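Local atomic coordinates of phosphoribosyl-glycinamide (GAR) synthetase (Cryptococcus neoformans var. grubii serotype A, PDB entry 7LVO), a protein that catalyses the ATP-dependent joining of phosphoribosylamine and glycine, the second step of de novo purine synthesis, as the GAR synthetase half of a bifunctional GAR/AIR synthetase. Residues A[358-362]-A[363-367]. Numbering follows the deposited sequence.
Sequences LLACV and ERRLD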
loop_
_atom_site.group_PDB
_atom_site.type_symbol
_atom_site.label_atom_id
_atom_site.label_comp_id
_atom_site.label_asym_id
_atom_site.label_seq_id
_atom_site.Cartn_x
_atom_site.Cartn_y
_atom_site.Cartn_z
ATOM N N LEU A 358 9.809 12.947 2.520
ATOM C CA LEU A 358 8.647 12.825 3.394
ATOM C C LEU A 358 8.386 14.121 4.155
ATOM O O LEU A 358 7.233 14.506 4.355
ATOM C CB LEU A 358 8.847 11.658 4.363
ATOM C CG LEU A 358 9.046 10.277 3.740
ATOM C CD1 LEU A 358 9.284 9.249 4.846
ATOM C CD2 LEU A 358 7.833 9.880 2.904
ATOM N N LEU A 359 9.445 14.802 4.593
ATOM C CA LEU A 359 9.266 16.051 5.322
ATOM C C LEU A 359 8.814 17.163 4.390
ATOM O O LEU A 359 7.984 17.996 4.769
ATOM C CB LEU A 359 10.555 16.447 6.033
ATOM C CG LEU A 359 10.883 15.686 7.315
ATOM C CD1 LEU A 359 12.274 16.078 7.811
ATOM C CD2 LEU A 359 9.843 15.937 8.393
ATOM N N ALA A 360 9.343 17.188 3.165
ATOM C CA ALA A 360 8.878 18.173 2.192
ATOM C C ALA A 360 7.378 18.052 1.958
ATOM O O ALA A 360 6.717 19.044 1.632
ATOM C CB ALA A 360 9.641 18.011 0.877
ATOM N N CYS A 361 6.825 16.845 2.104
ATOM C CA CYS A 361 5.388 16.667 1.933
ATOM C C CYS A 361 4.615 17.280 3.097
ATOM O O CYS A 361 3.653 18.031 2.894
ATOM C CB CYS A 361 5.065 15.178 1.789
ATOM S SG CYS A 361 5.547 14.479 0.198
ATOM N N VAL A 362 5.012 16.964 4.333
ATOM C CA VAL A 362 4.284 17.497 5.473
ATOM C C VAL A 362 4.550 18.989 5.660
ATOM O O VAL A 362 3.747 19.679 6.295
ATOM C CB VAL A 362 4.618 16.732 6.763
ATOM C CG1 VAL A 362 4.350 15.250 6.569
ATOM C CG2 VAL A 362 6.063 16.980 7.190
ATOM N N GLU A 363 5.659 19.501 5.126
ATOM C CA GLU A 363 6.012 20.913 5.231
ATOM C C GLU A 363 5.570 21.722 4.018
ATOM O O GLU A 363 5.770 22.938 3.992
ATOM C CB GLU A 363 7.520 21.055 5.443
ATOM C CG GLU A 363 7.995 20.466 6.766
ATOM C CD GLU A 363 9.491 20.546 6.952
ATOM O OE1 GLU A 363 10.179 21.093 6.069
ATOM O OE2 GLU A 363 9.984 20.062 7.996
ATOM N N ARG A 364 4.973 21.077 3.020
ATOM C CA ARG A 364 4.348 21.764 1.890
ATOM C C ARG A 364 5.396 22.452 1.016
ATOM O O ARG A 364 5.268 23.626 0.666
ATOM C CB ARG A 364 3.292 22.764 2.375
ATOM C CG ARG A 364 2.440 22.263 3.552
ATOM C CD ARG A 364 1.931 20.826 3.351
ATOM N NE ARG A 364 1.324 20.306 4.574
ATOM C CZ ARG A 364 0.036 20.378 4.871
ATOM N NH1 ARG A 364 -0.836 20.906 4.033
ATOM N NH2 ARG A 364 -0.389 19.890 6.035
ATOM N N ARG A 365 6.433 21.702 0.650
ATOM C CA ARG A 365 7.482 22.198 -0.232
ATOM C C ARG A 365 8.000 21.092 -1.159
ATOM O O ARG A 365 9.181 21.075 -1.534
ATOM C CB ARG A 365 8.627 22.803 0.569
ATOM C CG ARG A 365 8.917 22.068 1.873
ATOM C CD ARG A 365 10.060 22.711 2.654
ATOM N NE ARG A 365 11.361 22.211 2.227
ATOM C CZ ARG A 365 11.946 21.128 2.723
ATOM N NH1 ARG A 365 11.375 20.405 3.672
ATOM N NH2 ARG A 365 13.137 20.766 2.259
ATOM N N LEU A 366 7.121 20.166 -1.548
ATOM C CA LEU A 366 7.546 19.036 -2.371
ATOM C C LEU A 366 8.135 19.479 -3.706
ATOM O O LEU A 366 8.984 18.782 -4.265
ATOM C CB LEU A 366 6.370 18.095 -2.604
ATOM C CG LEU A 366 6.619 16.904 -3.541
ATOM C CD1 LEU A 366 7.746 16.034 -3.039
ATOM C CD2 LEU A 366 5.331 16.105 -3.692
ATOM N N ASP A 367 7.717 20.632 -4.224
ATOM C CA ASP A 367 8.226 21.104 -5.504
ATOM C C ASP A 367 9.611 21.721 -5.405
ATOM O O ASP A 367 10.144 22.166 -6.426
ATOM C CB ASP A 367 7.256 22.124 -6.113
ATOM C CG ASP A 367 7.271 23.466 -5.386
ATOM O OD1 ASP A 367 7.455 23.482 -4.154
ATOM O OD2 ASP A 367 7.092 24.497 -6.050
#
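Ala360 O draws in the backbone of the residues that follow helix 354-362: Arg365 N donates to it at 2.8 Å, almost straight at 177° and in the carbonyl plane, while Arg364 N lies 3.0 Å from the same Ala360 O. One residue back, Glu363 N bonds to Leu359 O at 2.8 Å, in the i to i-4 pattern of the helix. Arg364 then takes a positive phi of 68°, and its N makes a weak bond to Cys361 O at 3.3 Å; nested inside the Arg365 N to Ala360 O bond, this completes a Schellman motif. The cap ends a helix of the ATP-grasp region and turns the chain into the loop before strand 377-384, away from the predicted ATP and magnesium sites. The Arg364 side chain doubles back over the helix end. A bend at chi2 (-46°) carries CD past Cys361 O and lets NE donate to Val362 O at 3.0 Å; Val362 O lies near the guanidinium plane, but NE sits above the carbonyl plane rather than on a lone pair. Arg365 turns the other way, its chain bent at chi3 and one guanidinium face over Ala360 CB, offset toward the rim. Its NH1 forms a salt bridge with Glu363 OE1 at 2.8 Å, although the hydrogen bond within it is weak, being far from straight, and NH2 pairs with Glu356 earlier in the helix; the two carboxylates probably help fix the rotation of the guanidinium. Glu363 itself runs extended alongside Leu359, pointing the same way. On the buried side, Leu366 CD1 meets Cys361 SG at 4.2 Å, and both side chains rest on Phe246 of strand 240-248, where Asp248 accepts a hydrogen bond from Leu366 N through OD2.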